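Local coordinates for protein aminoglycoside 6-adenylyltransferase (Bacillus subtilis, PDB 2PBE) that adenylates streptomycin and streptidine at the O-6 position, using ATP or GTP, and so gives the bacterium resistance to streptomycin, at residues Q143-C157 and R194-F208. Numbering follows the deposited sequence.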
loop_
_atom_site.group_PDB
_atom_site.type_symbol
_atom_site.label_atom_id
_atom_site.label_comp_id
_atom_site.label_asym_id
_atom_site.label_seq_id
_atom_site.Cartn_x
_atom_site.Cartn_y
_atom_site.Cartn_z
ATOM N N GLN A 143 3.094 1.367 10.288
ATOM C CA GLN A 143 2.955 -0.069 10.106
ATOM C C GLN A 143 2.727 -0.396 8.630
ATOM O O GLN A 143 3.233 -1.394 8.103
ATOM C CB GLN A 143 1.758 -0.545 10.921
ATOM C CG GLN A 143 1.484 -2.023 10.820
ATOM C CD GLN A 143 0.107 -2.397 11.330
ATOM O OE1 GLN A 143 -0.258 -3.570 11.345
ATOM N NE2 GLN A 143 -0.677 -1.391 11.749
ATOM N N TYR A 144 1.963 0.467 7.966
ATOM C CA TYR A 144 1.631 0.278 6.566
ATOM C C TYR A 144 2.476 1.091 5.593
ATOM O O TYR A 144 2.370 0.914 4.380
ATOM C CB TYR A 144 0.161 0.613 6.336
ATOM C CG TYR A 144 -0.792 -0.164 7.202
ATOM C CD1 TYR A 144 -0.968 -1.559 7.020
ATOM C CD2 TYR A 144 -1.549 0.486 8.209
ATOM C CE1 TYR A 144 -1.894 -2.307 7.831
ATOM C CE2 TYR A 144 -2.485 -0.242 9.025
ATOM C CZ TYR A 144 -2.650 -1.639 8.823
ATOM O OH TYR A 144 -3.552 -2.351 9.586
ATOM N N TRP A 145 3.329 1.967 6.110
ATOM C CA TRP A 145 4.134 2.801 5.233
ATOM C C TRP A 145 5.240 2.049 4.498
ATOM O O TRP A 145 6.015 1.316 5.108
ATOM C CB TRP A 145 4.757 3.982 5.989
ATOM C CG TRP A 145 5.241 5.048 5.050
ATOM C CD1 TRP A 145 6.523 5.501 4.922
ATOM C CD2 TRP A 145 4.455 5.779 4.098
ATOM N NE1 TRP A 145 6.590 6.474 3.950
ATOM C CE2 TRP A 145 5.342 6.668 3.424
ATOM C CE3 TRP A 145 3.087 5.770 3.743
ATOM C CZ2 TRP A 145 4.910 7.553 2.404
ATOM C CZ3 TRP A 145 2.646 6.657 2.720
ATOM C CH2 TRP A 145 3.573 7.537 2.067
ATOM N N ILE A 146 5.307 2.253 3.187
ATOM C CA ILE A 146 6.314 1.612 2.349
ATOM C C ILE A 146 7.150 2.652 1.605
ATOM O O ILE A 146 6.611 3.611 1.070
ATOM C CB ILE A 146 5.636 0.638 1.331
ATOM C CG1 ILE A 146 5.132 -0.613 2.062
ATOM C CG2 ILE A 146 6.598 0.284 0.174
ATOM C CD1 ILE A 146 6.231 -1.463 2.693
ATOM N N LYS A 147 8.465 2.452 1.589
ATOM C CA LYS A 147 9.416 3.323 0.898
ATOM C C LYS A 147 10.727 2.545 0.839
ATOM O O LYS A 147 10.873 1.553 1.547
ATOM C CB LYS A 147 9.609 4.631 1.654
ATOM C CG LYS A 147 9.874 4.484 3.131
ATOM C CD LYS A 147 10.464 5.759 3.718
ATOM C CE LYS A 147 11.939 5.896 3.334
ATOM N NZ LYS A 147 12.751 4.735 3.846
ATOM N N ARG A 148 11.668 2.980 -0.004
ATOM C CA ARG A 148 12.948 2.273 -0.159
ATOM C C ARG A 148 13.553 1.926 1.206
ATOM O O ARG A 148 13.823 2.813 2.031
ATOM C CB ARG A 148 13.959 3.093 -0.988
ATOM C CG ARG A 148 15.107 2.239 -1.592
ATOM C CD ARG A 148 16.414 3.028 -1.687
ATOM N NE ARG A 148 16.720 3.567 -0.363
ATOM C CZ ARG A 148 17.936 3.829 0.127
ATOM N NH1 ARG A 148 19.019 3.611 -0.608
ATOM N NH2 ARG A 148 18.071 4.276 1.373
ATOM N N PRO A 149 13.792 0.637 1.455
ATOM C CA PRO A 149 14.359 0.289 2.753
ATOM C C PRO A 149 15.820 0.643 2.860
ATOM O O PRO A 149 16.516 0.744 1.844
ATOM C CB PRO A 149 14.140 -1.218 2.828
ATOM C CG PRO A 149 14.301 -1.639 1.407
ATOM C CD PRO A 149 13.522 -0.573 0.654
ATOM N N THR A 150 16.265 0.867 4.090
ATOM C CA THR A 150 17.662 1.139 4.346
ATOM C C THR A 150 18.189 -0.275 4.575
ATOM O O THR A 150 17.389 -1.210 4.745
ATOM C CB THR A 150 17.845 1.971 5.619
ATOM O OG1 THR A 150 17.320 1.257 6.740
ATOM C CG2 THR A 150 17.108 3.282 5.492
ATOM N N ALA A 151 19.508 -0.445 4.566
ATOM C CA ALA A 151 20.102 -1.767 4.764
ATOM C C ALA A 151 19.565 -2.414 6.040
ATOM O O ALA A 151 19.255 -3.619 6.082
ATOM C CB ALA A 151 21.612 -1.648 4.835
ATOM N N ARG A 152 19.426 -1.589 7.069
ATOM C CA ARG A 152 18.938 -2.045 8.354
ATOM C C ARG A 152 17.458 -2.427 8.332
ATOM O O ARG A 152 17.078 -3.477 8.846
ATOM C CB ARG A 152 19.180 -0.959 9.390
ATOM C CG ARG A 152 18.762 -1.330 10.772
ATOM C CD ARG A 152 19.258 -0.298 11.742
ATOM N NE ARG A 152 18.893 -0.682 13.097
ATOM C CZ ARG A 152 19.122 0.058 14.169
ATOM N NH1 ARG A 152 19.725 1.237 14.058
ATOM N NH2 ARG A 152 18.729 -0.378 15.361
ATOM N N GLU A 153 16.621 -1.580 7.744
ATOM C CA GLU A 153 15.211 -1.887 7.683
ATOM C C GLU A 153 15.045 -3.183 6.919
ATOM O O GLU A 153 14.221 -4.028 7.276
ATOM C CB GLU A 153 14.446 -0.767 6.988
ATOM C CG GLU A 153 14.238 0.449 7.851
ATOM C CD GLU A 153 13.697 1.633 7.083
ATOM O OE1 GLU A 153 13.158 2.558 7.721
ATOM O OE2 GLU A 153 13.821 1.650 5.846
ATOM N N PHE A 154 15.851 -3.345 5.874
ATOM C CA PHE A 154 15.789 -4.544 5.051
ATOM C C PHE A 154 16.063 -5.770 5.918
ATOM O O PHE A 154 15.275 -6.722 5.947
ATOM C CB PHE A 154 16.824 -4.463 3.931
ATOM C CG PHE A 154 16.975 -5.736 3.156
ATOM C CD1 PHE A 154 15.987 -6.139 2.238
ATOM C CD2 PHE A 154 18.074 -6.587 3.380
ATOM C CE1 PHE A 154 16.095 -7.383 1.546
ATOM C CE2 PHE A 154 18.193 -7.826 2.699
ATOM C CZ PHE A 154 17.197 -8.223 1.778
ATOM N N ASP A 155 17.192 -5.732 6.615
ATOM C CA ASP A 155 17.588 -6.813 7.490
ATOM C C ASP A 155 16.503 -7.071 8.534
ATOM O O ASP A 155 16.213 -8.216 8.865
ATOM C CB ASP A 155 18.906 -6.463 8.168
ATOM C CG ASP A 155 19.395 -7.569 9.056
ATOM O OD1 ASP A 155 18.929 -7.648 10.223
ATOM O OD2 ASP A 155 20.225 -8.372 8.580
ATOM N N ASP A 156 15.880 -6.010 9.030
ATOM C CA ASP A 156 14.824 -6.186 10.008
ATOM C C ASP A 156 13.655 -7.008 9.445
ATOM O O ASP A 156 13.182 -7.938 10.088
ATOM C CB ASP A 156 14.302 -4.844 10.504
ATOM C CG ASP A 156 15.302 -4.095 11.370
ATOM O OD1 ASP A 156 16.197 -4.727 11.966
ATOM O OD2 ASP A 156 15.170 -2.861 11.467
ATOM N N CYS A 157 13.202 -6.686 8.243
ATOM C CA CYS A 157 12.090 -7.434 7.663
ATOM C C CYS A 157 12.403 -8.916 7.527
ATOM O O CYS A 157 11.530 -9.757 7.744
ATOM C CB CYS A 157 11.710 -6.882 6.295
ATOM S SG CYS A 157 10.198 -7.626 5.632
ATOM N N ARG A 194 5.389 -6.768 2.667
ATOM C CA ARG A 194 6.234 -5.582 2.773
ATOM C C ARG A 194 7.390 -5.764 1.828
ATOM O O ARG A 194 7.762 -4.841 1.119
ATOM C CB ARG A 194 6.783 -5.418 4.190
ATOM C CG ARG A 194 7.631 -4.174 4.385
ATOM C CD ARG A 194 8.115 -4.074 5.811
ATOM N NE ARG A 194 7.015 -4.088 6.780
ATOM C CZ ARG A 194 6.305 -3.012 7.101
ATOM N NH1 ARG A 194 6.573 -1.822 6.542
ATOM N NH2 ARG A 194 5.320 -3.138 7.980
HETATM N N MSE A 195 7.961 -6.964 1.836
HETATM C CA MSE A 195 9.086 -7.288 0.960
HETATM C C MSE A 195 8.676 -7.101 -0.501
HETATM O O MSE A 195 9.452 -6.589 -1.317
HETATM C CB MSE A 195 9.536 -8.742 1.191
HETATM C CG MSE A 195 10.865 -9.089 0.531
HETATM SE SE MSE A 195 12.296 -7.809 0.934
HETATM C CE MSE A 195 12.747 -8.365 2.770
HETATM N N MSE A 196 7.457 -7.522 -0.826
HETATM C CA MSE A 196 6.969 -7.388 -2.183
HETATM C C MSE A 196 6.711 -5.915 -2.497
HETATM O O MSE A 196 6.966 -5.453 -3.610
HETATM C CB MSE A 196 5.692 -8.205 -2.354
HETATM C CG MSE A 196 5.932 -9.702 -2.270
HETATM SE SE MSE A 196 4.331 -10.833 -2.315
HETATM C CE MSE A 196 4.078 -11.090 -4.219
ATOM N N ALA A 197 6.221 -5.178 -1.508
ATOM C CA ALA A 197 5.951 -3.763 -1.697
ATOM C C ALA A 197 7.262 -3.021 -1.919
ATOM O O ALA A 197 7.336 -2.127 -2.769
ATOM C CB ALA A 197 5.217 -3.198 -0.493
ATOM N N TRP A 198 8.294 -3.407 -1.169
ATOM C CA TRP A 198 9.604 -2.766 -1.301
ATOM C C TRP A 198 10.167 -3.025 -2.695
ATOM O O TRP A 198 10.916 -2.211 -3.248
ATOM C CB TRP A 198 10.586 -3.297 -0.257
ATOM C CG TRP A 198 10.440 -2.718 1.153
ATOM C CD1 TRP A 198 9.755 -1.586 1.508
ATOM C CD2 TRP A 198 11.079 -3.186 2.349
ATOM N NE1 TRP A 198 9.928 -1.314 2.843
ATOM C CE2 TRP A 198 10.735 -2.272 3.392
ATOM C CE3 TRP A 198 11.917 -4.289 2.653
ATOM C CZ2 TRP A 198 11.200 -2.420 4.731
ATOM C CZ3 TRP A 198 12.392 -4.444 3.987
ATOM C CH2 TRP A 198 12.022 -3.502 5.009
ATOM N N HIS A 199 9.816 -4.176 -3.257
ATOM C CA HIS A 199 10.266 -4.508 -4.597
ATOM C C HIS A 199 9.561 -3.575 -5.598
ATOM O O HIS A 199 10.195 -3.027 -6.490
ATOM C CB HIS A 199 9.929 -5.968 -4.905
ATOM C CG HIS A 199 10.313 -6.397 -6.283
ATOM N ND1 HIS A 199 11.613 -6.358 -6.734
ATOM C CD2 HIS A 199 9.561 -6.846 -7.317
ATOM C CE1 HIS A 199 11.647 -6.763 -7.994
ATOM N NE2 HIS A 199 10.416 -7.062 -8.370
ATOM N N ILE A 200 8.251 -3.397 -5.430
ATOM C CA ILE A 200 7.455 -2.552 -6.329
ATOM C C ILE A 200 8.014 -1.126 -6.208
ATOM O O ILE A 200 8.215 -0.406 -7.203
ATOM C CB ILE A 200 5.926 -2.595 -5.929
ATOM C CG1 ILE A 200 5.326 -4.001 -6.121
ATOM C CG2 ILE A 200 5.154 -1.602 -6.760
ATOM C CD1 ILE A 200 5.424 -4.572 -7.573
ATOM N N ALA A 201 8.276 -0.727 -4.967
ATOM C CA ALA A 201 8.850 0.594 -4.687
ATOM C C ALA A 201 10.215 0.799 -5.360
ATOM O O ALA A 201 10.634 1.930 -5.626
ATOM C CB ALA A 201 8.991 0.776 -3.217
ATOM N N SER A 202 10.907 -0.310 -5.597
ATOM C CA SER A 202 12.206 -0.279 -6.245
ATOM C C SER A 202 11.998 0.089 -7.695
ATOM O O SER A 202 12.677 0.967 -8.183
ATOM C CB SER A 202 12.884 -1.639 -6.129
ATOM O OG SER A 202 14.161 -1.631 -6.745
ATOM N N GLN A 203 11.034 -0.554 -8.353
ATOM C CA GLN A 203 10.765 -0.274 -9.766
ATOM C C GLN A 203 10.526 1.224 -9.991
ATOM O O GLN A 203 11.336 1.927 -10.618
ATOM C CB GLN A 203 9.524 -1.025 -10.267
ATOM C CG GLN A 203 9.076 -2.238 -9.464
ATOM C CD GLN A 203 9.678 -3.545 -9.951
ATOM O OE1 GLN A 203 10.898 -3.665 -10.111
ATOM N NE2 GLN A 203 8.821 -4.542 -10.172
ATOM N N LYS A 204 9.402 1.690 -9.454
ATOM C CA LYS A 204 8.955 3.066 -9.590
ATOM C C LYS A 204 9.697 4.125 -8.798
ATOM O O LYS A 204 9.941 5.220 -9.298
ATOM C CB LYS A 204 7.459 3.132 -9.235
ATOM C CG LYS A 204 6.610 1.895 -9.581
ATOM C CD LYS A 204 6.606 1.546 -11.084
ATOM C CE LYS A 204 5.981 2.645 -11.978
ATOM N NZ LYS A 204 6.838 3.862 -12.141
ATOM N N GLY A 205 10.001 3.832 -7.541
ATOM C CA GLY A 205 10.688 4.809 -6.710
ATOM C C GLY A 205 9.665 5.617 -5.928
ATOM O O GLY A 205 9.976 6.708 -5.452
ATOM N N TYR A 206 8.446 5.093 -5.791
ATOM C CA TYR A 206 7.399 5.793 -5.059
ATOM C C TYR A 206 7.343 5.314 -3.616
ATOM O O TYR A 206 7.970 4.307 -3.257
ATOM C CB TYR A 206 6.011 5.561 -5.684
ATOM C CG TYR A 206 5.843 5.807 -7.180
ATOM C CD1 TYR A 206 6.685 6.706 -7.908
ATOM C CD2 TYR A 206 4.756 5.219 -7.871
ATOM C CE1 TYR A 206 6.437 7.014 -9.279
ATOM C CE2 TYR A 206 4.501 5.517 -9.231
ATOM C CZ TYR A 206 5.334 6.414 -9.931
ATOM O OH TYR A 206 5.035 6.718 -11.251
ATOM N N SER A 207 6.611 6.056 -2.790
ATOM C CA SER A 207 6.399 5.707 -1.391
ATOM C C SER A 207 4.885 5.657 -1.281
ATOM O O SER A 207 4.209 6.473 -1.897
ATOM C CB SER A 207 6.939 6.807 -0.461
ATOM O OG SER A 207 8.333 7.004 -0.612
ATOM N N PHE A 208 4.344 4.724 -0.513
ATOM C CA PHE A 208 2.898 4.646 -0.399
ATOM C C PHE A 208 2.456 3.841 0.798
ATOM O O PHE A 208 3.278 3.307 1.535
ATOM C CB PHE A 208 2.304 4.043 -1.672
ATOM C CG PHE A 208 2.870 2.697 -2.019
ATOM C CD1 PHE A 208 2.250 1.520 -1.563
ATOM C CD2 PHE A 208 4.028 2.588 -2.807
ATOM C CE1 PHE A 208 2.775 0.225 -1.899
ATOM C CE2 PHE A 208 4.580 1.307 -3.157
ATOM C CZ PHE A 208 3.944 0.119 -2.701
HETATM O O HOH W 1 9.393 1.139 4.775
#
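Ile-146 and Phe-208 form an antiparallel hydrogen-bonded pair that joins two short strands. Ile-146 N donates to Phe-208 O at 2.8 Å, and Phe-208 N returns a bond to Ile-146 O at 3.0 Å. Each segment also carries a helix, and helices 151-157 and 194-204 run roughly antiparallel, at 147°, with a closest approach of their axes of 11.2 Å. Thr-150 and Glu-153 close a capping box at the start of the first helix.

Ile-146 and Trp-198 bury the most surface. Ile-146 sends CG1 onto Ala-197 and CD1 against Arg-194 CG and the CD1-NE1 side of the Trp-198 indole, which it meets obliquely. Its CG2 lies over one face of the Phe-208 ring, off centre. The indole of Trp-198 is sandwiched. Pro-149 CB sits over the centre of its six-membered ring, 3.5 Å from the centroid, a CH-pi contact. Arg-194 CG covers the opposite face near the rim. The far end of the indole reaches helix 151-157, where Trp-198 CZ3 meets Cys-157 CB at 3.4 Å. Trp-198 NE1 donates to a water in the ring plane, which makes a weak bond to Trp-145 O.

Arg-194 bends at chi3 (-56°), which brings its guanidinium to the backbone before the strand. There NH2 donates to Gln-143 O at 2.7 Å; this oxygen meets the guanidinium at its edge, tilted somewhat out of its plane. On the other side of the strand pair, the Trp-145 ring lies against the Phe-208 backbone, with Phe-208 O over one face. Between the helices, selenomethionine Met-195 makes an oblique Met-aromatic contact with Phe-154, and its CE touches Cys-157 SG.

Strand 207-209 lies between strand 145-146, at one end of the mixed sheet, and strand 125-128. Helix 238-263 packs against Phe-154 and Met-195, so the contact joins this sheet edge to the helical part of the chain.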